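Local coordinates for protein transcriptional regulator fur family (PDB 7DH8) that probably acts as a zinc-dependent transcriptional repressor of the Fur family, binding zinc ions and recognising regulatory DNA to control zinc uptake, at residues 40-53 / 82-96. Numbering follows the deposited sequence.
Sequences LRLTPIRANVLRLI and TVYRALDFLMANGFV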
loop_
_atom_site.group_PDB
_atom_site.type_symbol
_atom_site.label_atom_id
_atom_site.label_comp_id
_atom_site.label_asym_id
_atom_site.label_seq_id
_atom_site.Cartn_x
_atom_site.Cartn_y
_atom_site.Cartn_z
ATOM N N LEU A 40 9.987 -17.563 20.230
ATOM C CA LEU A 40 9.431 -18.473 19.219
ATOM C C LEU A 40 10.229 -19.630 18.642
ATOM O O LEU A 40 11.429 -19.750 18.895
ATOM C CB LEU A 40 8.999 -17.487 18.143
ATOM C CG LEU A 40 9.570 -16.081 18.269
ATOM C CD1 LEU A 40 10.045 -15.564 16.936
ATOM C CD2 LEU A 40 8.563 -15.132 18.886
ATOM N N ARG A 41 9.491 -20.479 17.946
ATOM C CA ARG A 41 10.047 -21.650 17.230
ATOM C C ARG A 41 9.570 -21.900 15.800
ATOM O O ARG A 41 8.400 -21.776 15.533
ATOM C CB ARG A 41 9.651 -22.857 18.074
ATOM C CG ARG A 41 10.745 -23.318 19.030
ATOM C CD ARG A 41 10.329 -23.501 20.486
ATOM N NE ARG A 41 9.398 -24.602 20.602
ATOM C CZ ARG A 41 8.318 -24.584 21.357
ATOM N NH1 ARG A 41 8.047 -23.524 22.099
ATOM N NH2 ARG A 41 7.524 -25.631 21.361
ATOM N N LEU A 42 10.484 -22.307 14.943
ATOM C CA LEU A 42 10.143 -22.468 13.533
ATOM C C LEU A 42 9.753 -23.911 13.226
ATOM O O LEU A 42 10.616 -24.750 12.953
ATOM C CB LEU A 42 11.326 -22.005 12.688
ATOM C CG LEU A 42 10.986 -21.458 11.289
ATOM C CD1 LEU A 42 10.420 -19.994 11.311
ATOM C CD2 LEU A 42 12.196 -21.562 10.388
ATOM N N THR A 43 8.438 -24.193 13.274
ATOM C CA THR A 43 7.916 -25.507 12.924
ATOM C C THR A 43 8.293 -25.860 11.485
ATOM O O THR A 43 8.546 -24.974 10.666
ATOM C CB THR A 43 6.388 -25.553 13.077
ATOM O OG1 THR A 43 5.771 -24.824 12.008
ATOM C CG2 THR A 43 5.919 -24.980 14.415
ATOM N N PRO A 44 8.335 -27.152 11.156
ATOM C CA PRO A 44 8.553 -27.544 9.750
ATOM C C PRO A 44 7.636 -26.836 8.780
ATOM O O PRO A 44 8.055 -26.459 7.675
ATOM C CB PRO A 44 8.292 -29.055 9.756
ATOM C CG PRO A 44 7.835 -29.393 11.160
ATOM C CD PRO A 44 8.345 -28.314 12.053
ATOM N N ILE A 45 6.382 -26.631 9.174
ATOM C CA ILE A 45 5.446 -25.944 8.301
ATOM C C ILE A 45 5.864 -24.490 8.088
ATOM O O ILE A 45 5.879 -24.001 6.957
ATOM C CB ILE A 45 4.019 -26.006 8.879
ATOM C CG1 ILE A 45 3.508 -27.448 8.884
ATOM C CG2 ILE A 45 3.083 -25.107 8.087
ATOM C CD1 ILE A 45 2.231 -27.641 9.670
ATOM N N ARG A 46 6.224 -23.790 9.162
ATOM C CA ARG A 46 6.683 -22.415 9.006
ATOM C C ARG A 46 7.977 -22.347 8.202
ATOM O O ARG A 46 8.227 -21.355 7.496
ATOM C CB ARG A 46 6.899 -21.776 10.375
ATOM C CG ARG A 46 5.649 -21.535 11.144
ATOM C CD ARG A 46 5.980 -21.537 12.624
ATOM N NE ARG A 46 4.935 -20.887 13.392
ATOM C CZ ARG A 46 4.792 -21.025 14.703
ATOM N NH1 ARG A 46 5.647 -21.777 15.381
ATOM N NH2 ARG A 46 3.802 -20.409 15.334
ATOM N N ALA A 47 8.824 -23.370 8.337
ATOM C CA ALA A 47 10.097 -23.383 7.638
ATOM C C ALA A 47 9.894 -23.627 6.148
ATOM O O ALA A 47 10.563 -22.997 5.307
ATOM C CB ALA A 47 11.009 -24.456 8.243
ATOM N N ASN A 48 8.965 -24.530 5.806
ATOM C CA ASN A 48 8.683 -24.803 4.404
ATOM C C ASN A 48 7.965 -23.638 3.745
ATOM O O ASN A 48 8.184 -23.372 2.558
ATOM C CB ASN A 48 7.857 -26.086 4.258
ATOM C CG ASN A 48 7.787 -26.567 2.816
ATOM O OD1 ASN A 48 8.794 -26.555 2.094
ATOM N ND2 ASN A 48 6.600 -27.000 2.388
ATOM N N VAL A 49 7.100 -22.937 4.477
ATOM C CA VAL A 49 6.483 -21.752 3.904
ATOM C C VAL A 49 7.540 -20.680 3.691
ATOM O O VAL A 49 7.651 -20.102 2.607
ATOM C CB VAL A 49 5.326 -21.257 4.788
ATOM C CG1 VAL A 49 4.849 -19.890 4.329
ATOM C CG2 VAL A 49 4.170 -22.215 4.652
ATOM N N LEU A 50 8.371 -20.448 4.713
ATOM C CA LEU A 50 9.417 -19.444 4.618
ATOM C C LEU A 50 10.362 -19.783 3.489
ATOM O O LEU A 50 10.689 -18.923 2.661
ATOM C CB LEU A 50 10.183 -19.351 5.946
ATOM C CG LEU A 50 11.431 -18.464 5.887
ATOM C CD1 LEU A 50 11.044 -17.014 5.588
ATOM C CD2 LEU A 50 12.247 -18.554 7.166
ATOM N N ARG A 51 10.783 -21.058 3.423
ATOM C CA ARG A 51 11.701 -21.500 2.377
ATOM C C ARG A 51 11.111 -21.275 0.989
ATOM O O ARG A 51 11.799 -20.775 0.086
ATOM C CB ARG A 51 12.058 -22.975 2.576
ATOM C CG ARG A 51 13.096 -23.499 1.587
ATOM C CD ARG A 51 13.096 -25.038 1.494
ATOM N NE ARG A 51 12.688 -25.674 2.749
ATOM C CZ ARG A 51 13.414 -25.692 3.868
ATOM N NH1 ARG A 51 14.616 -25.120 3.917
ATOM N NH2 ARG A 51 12.927 -26.293 4.949
ATOM N N LEU A 52 9.844 -21.672 0.784
ATOM C CA LEU A 52 9.200 -21.457 -0.505
ATOM C C LEU A 52 9.174 -19.977 -0.880
ATOM O O LEU A 52 9.450 -19.614 -2.032
ATOM C CB LEU A 52 7.774 -22.021 -0.484
ATOM C CG LEU A 52 7.665 -23.572 -0.526
ATOM C CD1 LEU A 52 6.194 -24.027 -0.348
ATOM C CD2 LEU A 52 8.306 -24.163 -1.783
ATOM N N ILE A 53 8.817 -19.100 0.061
ATOM C CA ILE A 53 8.737 -17.681 -0.307
ATOM C C ILE A 53 10.133 -17.150 -0.638
ATOM O O ILE A 53 10.332 -16.485 -1.656
ATOM C CB ILE A 53 8.037 -16.864 0.802
ATOM C CG1 ILE A 53 6.574 -17.277 0.960
ATOM C CG2 ILE A 53 8.171 -15.295 0.585
ATOM C CD1 ILE A 53 5.923 -16.737 2.213
ATOM N N THR A 82 -3.648 -24.229 8.075
ATOM C CA THR A 82 -2.360 -24.450 8.727
ATOM C C THR A 82 -1.276 -23.609 8.072
ATOM O O THR A 82 -0.535 -22.894 8.758
ATOM C CB THR A 82 -1.992 -25.935 8.684
ATOM O OG1 THR A 82 -2.812 -26.639 9.613
ATOM C CG2 THR A 82 -0.555 -26.142 9.054
ATOM N N VAL A 83 -1.194 -23.646 6.735
ATOM C CA VAL A 83 -0.244 -22.772 6.036
ATOM C C VAL A 83 -0.592 -21.300 6.260
ATOM O O VAL A 83 0.295 -20.453 6.357
ATOM C CB VAL A 83 -0.166 -23.125 4.528
ATOM C CG1 VAL A 83 -0.070 -24.642 4.314
ATOM C CG2 VAL A 83 -1.360 -22.613 3.816
ATOM N N TYR A 84 -1.875 -20.962 6.374
ATOM C CA TYR A 84 -2.172 -19.537 6.524
ATOM C C TYR A 84 -1.767 -19.015 7.904
ATOM O O TYR A 84 -1.393 -17.843 8.043
ATOM C CB TYR A 84 -3.645 -19.277 6.232
ATOM C CG TYR A 84 -3.945 -19.372 4.742
ATOM C CD1 TYR A 84 -3.282 -18.552 3.830
ATOM C CD2 TYR A 84 -4.867 -20.284 4.247
ATOM C CE1 TYR A 84 -3.538 -18.631 2.469
ATOM C CE2 TYR A 84 -5.133 -20.372 2.885
ATOM C CZ TYR A 84 -4.470 -19.543 2.001
ATOM O OH TYR A 84 -4.719 -19.624 0.642
ATOM N N ARG A 85 -1.809 -19.866 8.924
ATOM C CA ARG A 85 -1.330 -19.438 10.230
ATOM C C ARG A 85 0.191 -19.426 10.299
ATOM O O ARG A 85 0.770 -18.578 10.998
ATOM C CB ARG A 85 -1.922 -20.319 11.319
ATOM C CG ARG A 85 -3.302 -19.809 11.729
ATOM C CD ARG A 85 -3.835 -20.538 12.945
ATOM N NE ARG A 85 -3.932 -21.971 12.705
ATOM C CZ ARG A 85 -4.999 -22.557 12.161
ATOM N NH1 ARG A 85 -6.044 -21.813 11.799
ATOM N NH2 ARG A 85 -5.026 -23.878 11.981
ATOM N N ALA A 86 0.855 -20.315 9.557
ATOM C CA ALA A 86 2.309 -20.229 9.441
ATOM C C ALA A 86 2.724 -18.919 8.769
ATOM O O ALA A 86 3.651 -18.229 9.231
ATOM C CB ALA A 86 2.857 -21.450 8.684
ATOM N N LEU A 87 2.031 -18.536 7.698
ATOM C CA LEU A 87 2.270 -17.229 7.088
ATOM C C LEU A 87 2.052 -16.076 8.072
ATOM O O LEU A 87 2.883 -15.161 8.150
ATOM C CB LEU A 87 1.381 -17.059 5.856
ATOM C CG LEU A 87 1.610 -15.825 4.973
ATOM C CD1 LEU A 87 3.023 -15.757 4.407
ATOM C CD2 LEU A 87 0.635 -15.865 3.842
ATOM N N ASP A 88 0.933 -16.069 8.812
ATOM C CA ASP A 88 0.725 -15.014 9.814
ATOM C C ASP A 88 1.899 -14.922 10.795
ATOM O O ASP A 88 2.338 -13.825 11.144
ATOM C CB ASP A 88 -0.545 -15.269 10.617
ATOM C CG ASP A 88 -1.825 -15.093 9.795
ATOM O OD1 ASP A 88 -1.865 -14.277 8.859
ATOM O OD2 ASP A 88 -2.815 -15.774 10.125
ATOM N N PHE A 89 2.381 -16.068 11.284
ATOM C CA PHE A 89 3.503 -16.078 12.208
ATOM C C PHE A 89 4.714 -15.410 11.581
ATOM O O PHE A 89 5.331 -14.523 12.183
ATOM C CB PHE A 89 3.816 -17.515 12.622
ATOM C CG PHE A 89 5.164 -17.687 13.237
ATOM C CD1 PHE A 89 5.341 -17.506 14.593
ATOM C CD2 PHE A 89 6.265 -18.019 12.457
ATOM C CE1 PHE A 89 6.579 -17.650 15.159
ATOM C CE2 PHE A 89 7.511 -18.166 13.016
ATOM C CZ PHE A 89 7.670 -17.988 14.372
ATOM N N LEU A 90 5.053 -15.812 10.349
ATOM C CA LEU A 90 6.160 -15.197 9.635
ATOM C C LEU A 90 5.993 -13.681 9.539
ATOM O O LEU A 90 6.953 -12.926 9.720
ATOM C CB LEU A 90 6.289 -15.835 8.246
ATOM C CG LEU A 90 6.614 -17.331 8.332
ATOM C CD1 LEU A 90 6.627 -17.980 6.945
ATOM C CD2 LEU A 90 7.960 -17.542 9.035
ATOM N N MET A 91 4.773 -13.208 9.310
ATOM C CA MET A 91 4.596 -11.772 9.128
ATOM C C MET A 91 4.692 -11.020 10.455
ATOM O O MET A 91 5.286 -9.930 10.523
ATOM C CB MET A 91 3.253 -11.507 8.458
ATOM C CG MET A 91 3.254 -11.713 6.921
ATOM S SD MET A 91 1.611 -11.292 6.319
ATOM C CE MET A 91 0.589 -12.359 7.305
ATOM N N ALA A 92 4.099 -11.569 11.515
ATOM C CA ALA A 92 4.047 -10.821 12.766
ATOM C C ALA A 92 5.445 -10.647 13.343
ATOM O O ALA A 92 5.741 -9.621 13.979
ATOM C CB ALA A 92 3.112 -11.521 13.757
ATOM N N ASN A 93 6.326 -11.605 13.063
ATOM C CA ASN A 93 7.716 -11.608 13.494
ATOM C C ASN A 93 8.672 -11.004 12.474
ATOM O O ASN A 93 9.896 -11.091 12.652
ATOM C CB ASN A 93 8.118 -13.040 13.818
ATOM C CG ASN A 93 7.366 -13.573 15.014
ATOM O OD1 ASN A 93 7.656 -13.192 16.147
ATOM N ND2 ASN A 93 6.362 -14.411 14.773
ATOM N N GLY A 94 8.153 -10.428 11.400
ATOM C CA GLY A 94 8.977 -9.699 10.460
ATOM C C GLY A 94 9.869 -10.531 9.570
ATOM O O GLY A 94 10.812 -9.974 8.993
ATOM N N PHE A 95 9.610 -11.832 9.424
ATOM C CA PHE A 95 10.374 -12.643 8.479
ATOM C C PHE A 95 9.834 -12.586 7.052
ATOM O O PHE A 95 10.538 -12.981 6.129
ATOM C CB PHE A 95 10.421 -14.101 8.953
ATOM C CG PHE A 95 10.966 -14.251 10.353
ATOM C CD1 PHE A 95 12.278 -13.851 10.651
ATOM C CD2 PHE A 95 10.183 -14.767 11.374
ATOM C CE1 PHE A 95 12.789 -13.985 11.923
ATOM C CE2 PHE A 95 10.697 -14.905 12.652
ATOM C CZ PHE A 95 11.996 -14.509 12.930
ATOM N N VAL A 96 8.601 -12.134 6.865
ATOM C CA VAL A 96 7.950 -12.070 5.556
ATOM C C VAL A 96 7.221 -10.747 5.533
ATOM O O VAL A 96 6.686 -10.321 6.559
ATOM C CB VAL A 96 6.972 -13.242 5.364
ATOM C CG1 VAL A 96 5.836 -12.883 4.338
ATOM C CG2 VAL A 96 7.738 -14.545 4.986
#
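Two torsions bring the chain of Arg-46 over the ring of Phe-89: CG of Arg-46 lies anti to its own carbonyl carbon and the chain then runs extended to NE, while Phe-89 holds its ring toward segment 40-53, CG opposite the backbone N (chi1 163°). The arginine thereby crosses one ring face at about a right angle to the phenylalanine side chain, a worked example of how a long cationic chain can serve as both apolar cover and cation. Its CZ sits 3.7 Å from the ring centroid of Phe-89, a cation-pi contact over the face, with CD adding a CH-pi contact; guanidinium and ring planes are 31° apart. A weak bond from Arg-46 NH1 to Arg-41 O, in the turn before the helix, offers the group a second partner. Over the opposite face, near the rim, lies Asn-93 ND2, whose hydrogen bond goes to Phe-89 O (2.8 Å), and the ring edge receives Leu-40 CB and Leu-42 CD1. Asn-93 OD1 faces the methyls of Leu-40.

The helices come close where Ala-86 CB fits against Ile-45 CG2 and Arg-46 CG, each 3.7 Å away. Deeper in, Leu-90 CD1 reaches Val-49 CG1 at 3.7 Å and also touches Leu-50, while Ile-53 CD1 touches both Leu-87 CD1 (3.8 Å) and Val-96 CG2. Helix 25-35 packs on Leu-50, and helix 62-69 on Val-49 and Val-83.

Gly-94, at positive phi, ends the second helix in a Schellman motif, turning the chain toward His-97, a zinc ligand. Helices 44-53 and 82-92, crossing at -73° with axes 8.9 Å apart, form part of the helical core of the N-terminal winged-helix DNA-binding domain characteristic of Fur-family regulators.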